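PDB 6PV5: putative O-GlcNAcase nagJ from Clostridium perfringens, which probably cleaves N-acetylhexosamine units from glycans as a family 84 glycoside hydrolase, with this chain holding the catalytic part of a longer protein. Local coordinates for residues Ser185-Ala190 / Asp367-Trp372; Leu401-Pro406 / Tyr421-Asn426; Ser432-Asn437 / Ala453-Asn458; Thr449-Asp454 / Glu465-Lys470. All blocks are in the same frame, centred on the assembly; numbering follows the deposited sequence.

Interaction 1. Residues Ser185-Ala190 / Asp367-Trp372; sequences SFKMRA and DIEVMW
Lys187, just ahead of strand 188-190, faces Glu369, the first residue of strand 369-372, with their CA atoms 11.6 Å apart and no backbone hydrogen bond between the segments. The two segments lead into the first and sixth strands of the eight-stranded parallel barrel of the (beta/alpha)8 fold. The contact lies where the strands begin, the end opposite the one at which active sites of this fold open.

A salt bridge spans the gap. The two side chains come from opposite directions. Lys187 has CG wedged between the backbone N and the carbonyl carbon (chi1 68°), and the chain beyond runs extended. Glu369 instead bends at chi2 (-76°). NZ of Lys187 gives a hydrogen bond to OE2 of Glu369 at 2.6 Å. It meets OE2 on the syn side, somewhat out of the carboxylate plane. The grip is one-sided, since NZ of Lys187 is 4.1 Å from OE1 of Glu369. On its way in, Lys187 passes Met400 and Ser432.

Arg189 turns elsewhere and forms a salt bridge with Glu130. Its NH1 also holds the local backbone, donating to O of Phe186 at 2.8 Å in the plane of that carbonyl.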
# COMPACT_ATOMS: atom_id res chain seq x y z
N SER A 185 3.88 -2.77 13.47
CA SER A 185 5.29 -2.44 13.34
C SER A 185 5.48 -0.93 13.19
O SER A 185 6.41 -0.37 13.77
CB SER A 185 5.91 -3.13 12.15
OG SER A 185 5.76 -4.54 12.23
N PHE A 186 4.66 -0.29 12.36
CA PHE A 186 4.82 1.13 12.11
C PHE A 186 3.59 1.85 12.64
O PHE A 186 2.48 1.33 12.47
CB PHE A 186 4.99 1.45 10.62
CG PHE A 186 6.21 0.87 9.96
CD1 PHE A 186 7.37 1.62 9.80
CD2 PHE A 186 6.21 -0.43 9.48
CE1 PHE A 186 8.49 1.07 9.19
CE2 PHE A 186 7.33 -0.98 8.87
CZ PHE A 186 8.47 -0.22 8.72
N LYS A 187 3.79 3.02 13.24
CA LYS A 187 2.71 3.71 13.93
C LYS A 187 1.88 4.48 12.91
O LYS A 187 0.74 4.84 13.19
CB LYS A 187 3.25 4.68 14.99
CG LYS A 187 3.99 5.89 14.43
CD LYS A 187 4.47 6.88 15.48
CE LYS A 187 5.11 8.09 14.83
NZ LYS A 187 5.33 9.20 15.79
N MET A 188 2.51 4.80 11.78
CA MET A 188 1.79 5.38 10.66
C MET A 188 1.96 4.49 9.43
O MET A 188 3.08 4.22 8.99
CB MET A 188 2.23 6.81 10.35
CG MET A 188 1.17 7.53 9.56
SD MET A 188 1.73 8.99 8.68
CE MET A 188 0.16 9.83 8.51
N ARG A 189 0.81 4.03 8.91
CA ARG A 189 0.70 3.16 7.75
C ARG A 189 -0.28 3.82 6.78
O ARG A 189 -1.47 3.76 7.00
CB ARG A 189 0.20 1.78 8.18
CG ARG A 189 1.07 1.11 9.23
CD ARG A 189 0.43 -0.07 9.95
NE ARG A 189 -0.93 0.24 10.38
CZ ARG A 189 -1.25 0.93 11.48
NH1 ARG A 189 -0.30 1.40 12.27
NH2 ARG A 189 -2.53 1.14 11.77
N ALA A 190 0.26 4.50 5.76
CA ALA A 190 -0.54 5.46 5.00
C ALA A 190 -0.47 5.14 3.51
O ALA A 190 0.41 4.42 3.03
CB ALA A 190 -0.00 6.85 5.24
N ASP A 367 9.67 16.67 17.23
CA ASP A 367 8.39 15.98 17.24
C ASP A 367 7.65 16.18 15.91
O ASP A 367 6.52 15.72 15.76
CB ASP A 367 7.58 16.32 18.50
CG ASP A 367 7.13 17.77 18.58
OD1 ASP A 367 7.55 18.59 17.71
OD2 ASP A 367 6.37 18.09 19.52
N ILE A 368 8.29 16.88 14.96
CA ILE A 368 7.76 17.00 13.61
C ILE A 368 8.25 15.80 12.80
O ILE A 368 9.44 15.50 12.81
CB ILE A 368 8.17 18.33 12.95
CG1 ILE A 368 7.57 19.53 13.70
CG2 ILE A 368 7.80 18.33 11.47
CD1 ILE A 368 8.16 20.88 13.30
N GLU A 369 7.33 15.13 12.09
CA GLU A 369 7.61 13.94 11.31
C GLU A 369 8.18 14.36 9.96
O GLU A 369 7.76 15.38 9.42
CB GLU A 369 6.34 13.10 11.17
CG GLU A 369 5.63 12.85 12.50
CD GLU A 369 6.30 11.81 13.39
OE1 GLU A 369 7.45 11.41 13.08
OE2 GLU A 369 5.67 11.38 14.37
N VAL A 370 9.18 13.61 9.48
CA VAL A 370 9.89 13.90 8.24
C VAL A 370 9.89 12.67 7.34
O VAL A 370 10.33 11.59 7.75
CB VAL A 370 11.33 14.41 8.48
CG1 VAL A 370 12.02 14.78 7.17
CG2 VAL A 370 11.34 15.63 9.38
N MET A 371 9.43 12.88 6.09
CA MET A 371 9.33 11.84 5.07
C MET A 371 10.55 11.91 4.17
O MET A 371 11.07 12.98 3.87
CB MET A 371 8.04 12.01 4.24
CG MET A 371 6.79 11.74 5.08
SD MET A 371 5.18 11.81 4.19
CE MET A 371 5.10 13.51 3.63
N TRP A 372 11.03 10.73 3.76
CA TRP A 372 12.06 10.69 2.74
C TRP A 372 11.81 9.46 1.88
O TRP A 372 11.01 8.59 2.25
CB TRP A 372 13.46 10.74 3.39
CG TRP A 372 14.27 9.47 3.41
CD1 TRP A 372 15.47 9.28 2.78
CD2 TRP A 372 14.02 8.27 4.17
NE1 TRP A 372 15.97 8.03 3.08
CE2 TRP A 372 15.09 7.39 3.90
CE3 TRP A 372 12.98 7.85 5.02
CZ2 TRP A 372 15.16 6.11 4.46
CZ3 TRP A 372 13.06 6.59 5.57
CH2 TRP A 372 14.13 5.73 5.30

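Interaction 2. Residues Leu401-Pro406 / Tyr421-Asn426; sequences LWWNYP and YDLDRN
Leu401 and Trp403, on the seventh strand of the (beta/alpha)8 barrel, meet Leu423 of the long loop that leads to the eighth. The backbones stay well apart. The nearest CA atoms, those of Trp403 and Leu423, are 9.6 Å from each other, so side chains make most of the contact.

The tight part centres on the two branches of Leu423. CD2 sits over one face of the Trp403 indole as a CH-pi contact. It lies 3.7 Å from the centroid of the six-membered ring and only 6° off the ring normal, so all six atoms of that ring are at similar distances from the methyl. The CG of Trp403 is anti to its backbone N (chi1 -173°), which carries the indole out beside the loop. The other branch, CD1 of Leu423, meets CD2 of Leu401 tip to tip at 4.0 Å. Phe434 and Tyr455 also pack on Leu423, while Pro379 and Val383 touch Trp403.

The looser part lies toward Tyr421. Its O is 4.3 Å from CZ2 of Trp403, an oblique approach, and its phenol leads away from the strand. Here a water bridges the two segments. It accepts a hydrogen bond from NE1 of Trp403, in the ring plane, and another from N of Tyr421. The same water lies above one face of the Tyr405 ring. Further along the loop, the backbone forms an Asx turn: N of Asn426 donates to OD1 of Asp424 at 2.8 Å, using the anti lone pair of that oxygen.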
# COMPACT_ATOMS: atom_id res chain seq x y z
N LEU A 401 8.98 6.65 5.73
CA LEU A 401 9.38 6.29 4.38
C LEU A 401 8.24 6.54 3.39
O LEU A 401 7.18 5.93 3.50
CB LEU A 401 9.85 4.83 4.36
CG LEU A 401 10.21 4.28 2.97
CD1 LEU A 401 11.37 5.04 2.30
CD2 LEU A 401 10.51 2.78 3.05
N TRP A 402 8.44 7.48 2.46
CA TRP A 402 7.54 7.69 1.35
C TRP A 402 7.97 6.72 0.24
O TRP A 402 9.03 6.87 -0.36
CB TRP A 402 7.64 9.15 0.93
CG TRP A 402 6.89 9.50 -0.32
CD1 TRP A 402 7.00 8.91 -1.55
CD2 TRP A 402 5.97 10.59 -0.49
NE1 TRP A 402 6.20 9.53 -2.46
CE2 TRP A 402 5.55 10.57 -1.85
CE3 TRP A 402 5.44 11.57 0.37
CZ2 TRP A 402 4.64 11.50 -2.36
CZ3 TRP A 402 4.56 12.49 -0.15
CH2 TRP A 402 4.17 12.46 -1.50
N TRP A 403 7.18 5.67 0.05
CA TRP A 403 7.62 4.59 -0.82
C TRP A 403 6.98 4.72 -2.20
O TRP A 403 5.76 4.58 -2.34
CB TRP A 403 7.33 3.24 -0.18
CG TRP A 403 7.92 2.14 -0.98
CD1 TRP A 403 7.25 1.08 -1.54
CD2 TRP A 403 9.30 2.01 -1.39
NE1 TRP A 403 8.13 0.29 -2.22
CE2 TRP A 403 9.38 0.85 -2.17
CE3 TRP A 403 10.45 2.78 -1.17
CZ2 TRP A 403 10.58 0.42 -2.75
CZ3 TRP A 403 11.64 2.35 -1.72
CH2 TRP A 403 11.69 1.20 -2.51
N ASN A 404 7.83 4.98 -3.20
CA ASN A 404 7.37 5.28 -4.56
C ASN A 404 7.12 3.99 -5.36
O ASN A 404 7.77 3.72 -6.37
CB ASN A 404 8.35 6.21 -5.28
CG ASN A 404 8.06 7.67 -4.98
OD1 ASN A 404 6.90 8.06 -4.92
ND2 ASN A 404 9.09 8.46 -4.75
N TYR A 405 6.15 3.21 -4.91
CA TYR A 405 5.64 2.04 -5.61
C TYR A 405 4.32 1.69 -4.94
O TYR A 405 4.24 1.73 -3.71
CB TYR A 405 6.66 0.91 -5.45
CG TYR A 405 6.33 -0.35 -6.20
CD1 TYR A 405 6.88 -0.59 -7.46
CD2 TYR A 405 5.45 -1.28 -5.68
CE1 TYR A 405 6.58 -1.74 -8.16
CE2 TYR A 405 5.15 -2.44 -6.36
CZ TYR A 405 5.72 -2.68 -7.61
OH TYR A 405 5.41 -3.81 -8.31
N PRO A 406 3.23 1.33 -5.67
CA PRO A 406 3.24 1.10 -7.12
C PRO A 406 3.21 2.26 -8.11
O PRO A 406 3.13 2.02 -9.33
CB PRO A 406 1.96 0.26 -7.32
CG PRO A 406 1.01 0.77 -6.27
CD PRO A 406 1.93 1.02 -5.07
N TYR A 421 8.64 -4.65 -2.01
CA TYR A 421 9.73 -5.60 -2.20
C TYR A 421 11.04 -4.95 -1.77
O TYR A 421 11.25 -3.77 -2.05
CB TYR A 421 9.80 -5.98 -3.69
CG TYR A 421 10.62 -7.21 -4.00
CD1 TYR A 421 10.12 -8.49 -3.80
CD2 TYR A 421 11.90 -7.08 -4.52
CE1 TYR A 421 10.87 -9.62 -4.11
CE2 TYR A 421 12.67 -8.19 -4.82
CZ TYR A 421 12.15 -9.46 -4.61
OH TYR A 421 12.92 -10.54 -4.92
N ASP A 422 11.91 -5.73 -1.09
CA ASP A 422 13.28 -5.32 -0.76
C ASP A 422 13.25 -4.20 0.28
O ASP A 422 14.15 -3.37 0.32
CB ASP A 422 14.05 -4.78 -1.97
CG ASP A 422 14.70 -5.82 -2.88
OD1 ASP A 422 14.91 -6.97 -2.41
OD2 ASP A 422 15.00 -5.46 -4.07
N LEU A 423 12.21 -4.13 1.11
CA LEU A 423 12.27 -3.21 2.24
C LEU A 423 12.73 -3.99 3.47
O LEU A 423 12.25 -5.07 3.75
CB LEU A 423 10.90 -2.58 2.48
CG LEU A 423 10.36 -1.65 1.39
CD1 LEU A 423 9.18 -0.86 1.95
CD2 LEU A 423 11.43 -0.70 0.85
N ASP A 424 13.72 -3.44 4.18
CA ASP A 424 14.34 -4.16 5.28
C ASP A 424 13.28 -4.62 6.29
O ASP A 424 12.42 -3.84 6.70
CB ASP A 424 15.44 -3.31 5.92
CG ASP A 424 16.44 -4.12 6.73
OD1 ASP A 424 16.03 -4.68 7.75
OD2 ASP A 424 17.60 -4.17 6.32
N ARG A 425 13.35 -5.89 6.66
CA ARG A 425 12.51 -6.52 7.67
C ARG A 425 12.56 -5.76 9.00
O ARG A 425 11.57 -5.75 9.73
CB ARG A 425 12.95 -7.97 7.86
CG ARG A 425 12.21 -8.74 8.95
CD ARG A 425 12.62 -10.20 9.03
NE ARG A 425 12.88 -10.81 7.72
CZ ARG A 425 11.97 -11.29 6.88
NH1 ARG A 425 10.68 -11.26 7.18
NH2 ARG A 425 12.35 -11.81 5.73
N ASN A 426 13.68 -5.08 9.29
CA ASN A 426 13.84 -4.39 10.57
C ASN A 426 13.96 -2.88 10.39
O ASN A 426 14.60 -2.21 11.21
CB ASN A 426 15.06 -4.93 11.34
CG ASN A 426 14.89 -6.38 11.70
OD1 ASN A 426 15.65 -7.23 11.24
ND2 ASN A 426 13.85 -6.69 12.46
O HOH W 1 8.20 -2.27 -4.01

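Interaction 3. Residues Ser432-Asn437 / Ala453-Asn458; sequences SGFIVN and ADYGWN
The last beta-alpha unit of the (beta/alpha)8 barrel is held together here, with Phe434 of strand 431-436 packed against Tyr455 and Gly456 of helix 446-457. Phe434 and Gly456 have the closest CA atoms, 6.0 Å apart. Glycine brings no side chain to the interface, and the helix backbone comes close to the ring. CA of Gly456 is 4.2 Å from CD2 of Phe434.

The main contact is a T-shaped aromatic pair. Tyr455 turns its edge to the face of Phe434, with the ring planes at 75° and the centroids 5.1 Å apart. CD2 of Tyr455 does the touching. It stands 3.8 Å above the plane of the Phe434 ring, over its centre. CE2 of Tyr455 is a little farther, at 4.2 Å from CD1 of Phe434. Phe434 holds CG anti to the backbone N (chi1 180°), beside the carbonyl carbon, and CB points to the helix; this sets the ring face against the edge of Tyr455.

Other residues complete the cluster. Leu401 also touches Phe434, and Tyr462 makes a second edge-to-face pair with Tyr455. The hydroxyl of Tyr455 has its own partner, a hydrogen bond with O of Asp424. The Phe434 backbone bonds to the first strand, at Met188 and Ala190, where the barrel closes.

No hydrogen bond joins the two segments. Their adhesion is dispersion together with the attraction of ring C-H edges to a pi face. This suits a buried site: the one polar group of the ring pair is satisfied by a loop carbonyl, away from the shared face.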
# COMPACT_ATOMS: atom_id res chain seq x y z
N SER A 432 9.37 5.13 11.53
CA SER A 432 8.13 5.08 12.30
C SER A 432 6.90 5.14 11.39
O SER A 432 5.77 4.94 11.85
CB SER A 432 8.08 6.24 13.27
OG SER A 432 8.17 7.47 12.56
N GLY A 433 7.11 5.51 10.12
CA GLY A 433 6.00 5.62 9.18
C GLY A 433 6.31 4.96 7.84
O GLY A 433 7.42 5.09 7.32
N PHE A 434 5.32 4.26 7.30
CA PHE A 434 5.39 3.70 5.96
C PHE A 434 4.25 4.24 5.09
O PHE A 434 3.08 4.11 5.44
CB PHE A 434 5.44 2.18 6.04
CG PHE A 434 5.51 1.53 4.69
CD1 PHE A 434 6.59 1.75 3.85
CD2 PHE A 434 4.49 0.69 4.24
CE1 PHE A 434 6.66 1.16 2.60
CE2 PHE A 434 4.55 0.12 2.98
CZ PHE A 434 5.63 0.36 2.16
N ILE A 435 4.60 4.89 3.98
CA ILE A 435 3.65 5.60 3.14
C ILE A 435 3.79 5.11 1.70
O ILE A 435 4.86 5.22 1.09
CB ILE A 435 3.90 7.11 3.23
CG1 ILE A 435 3.87 7.60 4.68
CG2 ILE A 435 2.93 7.88 2.34
CD1 ILE A 435 4.88 8.69 4.94
N VAL A 436 2.69 4.57 1.16
CA VAL A 436 2.64 4.06 -0.21
C VAL A 436 2.14 5.15 -1.15
O VAL A 436 1.12 5.78 -0.88
CB VAL A 436 1.72 2.84 -0.31
CG1 VAL A 436 1.57 2.39 -1.76
CG2 VAL A 436 2.23 1.72 0.58
N ASN A 437 2.92 5.40 -2.21
CA ASN A 437 2.50 6.27 -3.30
C ASN A 437 1.98 5.37 -4.43
O ASN A 437 2.74 4.58 -5.00
CB ASN A 437 3.65 7.16 -3.77
CG ASN A 437 3.19 8.31 -4.64
OD1 ASN A 437 1.99 8.62 -4.69
ND2 ASN A 437 4.11 8.94 -5.35
N ALA A 453 0.10 -2.73 3.23
CA ALA A 453 -0.64 -2.80 4.50
C ALA A 453 -0.05 -3.89 5.39
O ALA A 453 0.03 -3.73 6.60
CB ALA A 453 -2.11 -3.05 4.25
N ASP A 454 0.32 -5.01 4.76
CA ASP A 454 0.82 -6.18 5.45
C ASP A 454 2.21 -5.90 6.02
O ASP A 454 2.52 -6.28 7.16
CB ASP A 454 0.75 -7.40 4.53
CG ASP A 454 1.09 -8.72 5.19
OD1 ASP A 454 0.73 -8.90 6.37
OD2 ASP A 454 1.71 -9.57 4.53
N TYR A 455 3.05 -5.26 5.21
CA TYR A 455 4.41 -4.93 5.58
C TYR A 455 4.39 -3.89 6.70
O TYR A 455 5.15 -4.02 7.65
CB TYR A 455 5.20 -4.36 4.39
CG TYR A 455 6.54 -3.81 4.81
CD1 TYR A 455 7.61 -4.65 5.12
CD2 TYR A 455 6.74 -2.44 4.93
CE1 TYR A 455 8.84 -4.15 5.50
CE2 TYR A 455 7.97 -1.93 5.31
CZ TYR A 455 9.01 -2.78 5.63
OH TYR A 455 10.21 -2.26 5.99
N GLY A 456 3.55 -2.86 6.53
CA GLY A 456 3.40 -1.77 7.49
C GLY A 456 2.94 -2.30 8.84
O GLY A 456 3.41 -1.84 9.89
N TRP A 457 2.04 -3.29 8.81
CA TRP A 457 1.48 -3.81 10.04
C TRP A 457 2.45 -4.79 10.71
O TRP A 457 2.54 -4.82 11.92
CB TRP A 457 0.11 -4.46 9.80
CG TRP A 457 -0.53 -4.92 11.07
CD1 TRP A 457 -0.45 -6.16 11.64
CD2 TRP A 457 -1.28 -4.10 12.00
NE1 TRP A 457 -1.13 -6.18 12.82
CE2 TRP A 457 -1.64 -4.94 13.08
CE3 TRP A 457 -1.67 -2.76 12.02
CZ2 TRP A 457 -2.36 -4.46 14.17
CZ3 TRP A 457 -2.39 -2.30 13.10
CH2 TRP A 457 -2.74 -3.14 14.15
N ASN A 458 3.14 -5.60 9.91
CA ASN A 458 3.92 -6.71 10.44
C ASN A 458 5.13 -6.90 9.54
O ASN A 458 5.17 -7.83 8.73
CB ASN A 458 3.06 -7.97 10.62
CG ASN A 458 3.73 -9.12 11.36
OD1 ASN A 458 4.94 -9.16 11.54
ND2 ASN A 458 2.94 -10.11 11.76

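Interaction 4. Residues Thr449-Asp454 / Glu465-Lys470; sequences TLTGAD and EKSWDK. With EDO (1,2-ethanediol), chain C.
Thr451 and Asp454 of helix 446-457 meet Ser467 and Trp468 of helix 464-476. The axes of the two short segments pass 9.0 Å apart, with their directions at 125°. The nearest CA atoms, those of Thr451 and Ser467, are 5.8 Å apart.

One hydrogen bond crosses the interface. OG of Ser467 donates to OD2 of Asp454 at 2.8 Å and uses the anti lone pair of that oxygen. OG of Ser467 is anti to its backbone N (chi1 -174°), which aims it at the facing helix. The pair is part of a buried polar network: Ser467 OG also bonds with the hydroxyl of Tyr43, and OD1 of Asp454 bonds with N of Thr45.

The van der Waals contacts come from Thr451. Its methyl, CG2, rests against the backbone at CA of Trp468, 3.7 Å away. Its CB is as close to OG of Ser467. The hydroxyl of Thr451 bonds instead with O of Ser448 and N of Ile420. CB of Trp468 leads away from helix 446-457, and NE1 of its indole bonds with O of Leu417.

On the far side of helix 464-476, a 1,2-ethanediol, probably from the crystallisation liquor, donates through O1 to O of Asp469 at 2.7 Å. It also bonds with Glu481.

Thr451 and Ser467, both small, lie at the point of nearest approach, consistent with their short CA separation. The arrangement is a helix-helix crossing, joining the last helix of the (beta/alpha)8 barrel to the next helix in the chain.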
# COMPACT_ATOMS: atom_id res chain seq x y z
N THR A 449 -0.70 -2.04 -2.84
CA THR A 449 -1.07 -1.32 -1.63
C THR A 449 -1.38 -2.26 -0.47
O THR A 449 -1.02 -1.97 0.67
CB THR A 449 -2.22 -0.33 -1.89
OG1 THR A 449 -1.83 0.51 -2.98
CG2 THR A 449 -2.46 0.57 -0.70
N LEU A 450 -2.05 -3.38 -0.74
CA LEU A 450 -2.40 -4.31 0.32
C LEU A 450 -1.15 -5.00 0.86
O LEU A 450 -1.10 -5.31 2.05
CB LEU A 450 -3.40 -5.35 -0.18
CG LEU A 450 -4.83 -4.85 -0.40
CD1 LEU A 450 -5.63 -5.90 -1.16
CD2 LEU A 450 -5.49 -4.54 0.94
N THR A 451 -0.17 -5.30 -0.01
CA THR A 451 1.07 -5.90 0.48
C THR A 451 1.75 -4.86 1.36
O THR A 451 2.40 -5.23 2.35
CB THR A 451 1.97 -6.48 -0.62
OG1 THR A 451 2.45 -5.42 -1.46
CG2 THR A 451 1.30 -7.53 -1.48
N GLY A 452 1.59 -3.58 1.00
CA GLY A 452 2.06 -2.47 1.79
C GLY A 452 1.40 -2.41 3.18
O GLY A 452 2.05 -2.07 4.16
N ALA A 453 0.10 -2.73 3.23
CA ALA A 453 -0.64 -2.80 4.50
C ALA A 453 -0.05 -3.89 5.39
O ALA A 453 0.03 -3.73 6.60
CB ALA A 453 -2.11 -3.05 4.25
N ASP A 454 0.32 -5.01 4.76
CA ASP A 454 0.82 -6.18 5.45
C ASP A 454 2.21 -5.90 6.02
O ASP A 454 2.52 -6.28 7.16
CB ASP A 454 0.75 -7.40 4.53
CG ASP A 454 1.09 -8.72 5.19
OD1 ASP A 454 0.73 -8.90 6.37
OD2 ASP A 454 1.71 -9.57 4.53
N GLU A 465 6.34 -12.68 -1.35
CA GLU A 465 5.66 -13.56 -2.30
C GLU A 465 4.39 -14.13 -1.69
O GLU A 465 3.37 -14.22 -2.36
CB GLU A 465 6.57 -14.70 -2.74
CG GLU A 465 6.16 -15.26 -4.10
CD GLU A 465 6.79 -14.56 -5.30
OE1 GLU A 465 7.49 -13.54 -5.10
OE2 GLU A 465 6.61 -15.07 -6.44
N LYS A 466 4.47 -14.52 -0.41
CA LYS A 466 3.32 -15.07 0.28
C LYS A 466 2.29 -13.96 0.50
O LYS A 466 1.08 -14.18 0.40
CB LYS A 466 3.76 -15.83 1.54
N SER A 467 2.76 -12.76 0.80
CA SER A 467 1.89 -11.61 0.98
C SER A 467 1.17 -11.29 -0.34
O SER A 467 -0.02 -11.04 -0.34
CB SER A 467 2.69 -10.43 1.45
OG SER A 467 1.84 -9.35 1.77
N TRP A 468 1.92 -11.29 -1.45
CA TRP A 468 1.39 -11.04 -2.79
C TRP A 468 0.27 -12.02 -3.12
O TRP A 468 -0.78 -11.63 -3.61
CB TRP A 468 2.54 -11.18 -3.78
CG TRP A 468 2.27 -10.69 -5.17
CD1 TRP A 468 1.59 -9.57 -5.56
CD2 TRP A 468 2.82 -11.27 -6.36
NE1 TRP A 468 1.65 -9.45 -6.92
CE2 TRP A 468 2.40 -10.47 -7.44
CE3 TRP A 468 3.65 -12.38 -6.60
CZ2 TRP A 468 2.78 -10.76 -8.75
CZ3 TRP A 468 4.00 -12.69 -7.91
CH2 TRP A 468 3.57 -11.87 -8.96
N ASP A 469 0.48 -13.31 -2.82
CA ASP A 469 -0.55 -14.31 -3.03
C ASP A 469 -1.86 -13.92 -2.35
O ASP A 469 -2.92 -14.06 -2.96
CB ASP A 469 -0.11 -15.73 -2.67
CG ASP A 469 0.99 -16.28 -3.57
OD1 ASP A 469 1.12 -15.79 -4.71
OD2 ASP A 469 1.71 -17.19 -3.11
N LYS A 470 -1.79 -13.46 -1.09
CA LYS A 470 -2.99 -13.14 -0.34
C LYS A 470 -3.66 -11.89 -0.91
O LYS A 470 -4.88 -11.81 -0.93
CB LYS A 470 -2.73 -12.85 1.14
CG LYS A 470 -2.29 -14.05 1.97
CD LYS A 470 -3.42 -15.00 2.32
CE LYS A 470 -2.95 -16.21 3.10
NZ LYS A 470 -1.84 -15.86 4.01
C1 EDO C . -2.54 -15.95 -5.86
O1 EDO C . -3.45 -16.03 -4.77
C2 EDO C . -1.89 -17.24 -6.22
O2 EDO C . -2.69 -18.39 -5.98

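Overall arrangement
Interactions 1, 2 and 3 all reach the barrel sheet, and interaction 4 adds the helix layer outside it. Strand 431-436, in interaction 3, is hydrogen-bonded to the strands of residues 185-190 and 401-406, so it joins interactions 1 and 2. Leu423 and Phe434 pack directly, making interactions 2 and 3 one continuous apolar region. Interactions 3 and 4 share helix 446-457: one uses the side facing the strands, the other the side facing helix 464-476. Interactions 2 to 4 are buried, interaction 1 is at the surface. The chemistry follows: a charged pair at the surface, aliphatic and aromatic contacts around the sheet, and, between two helices, a hydrogen bond beside threonine packing.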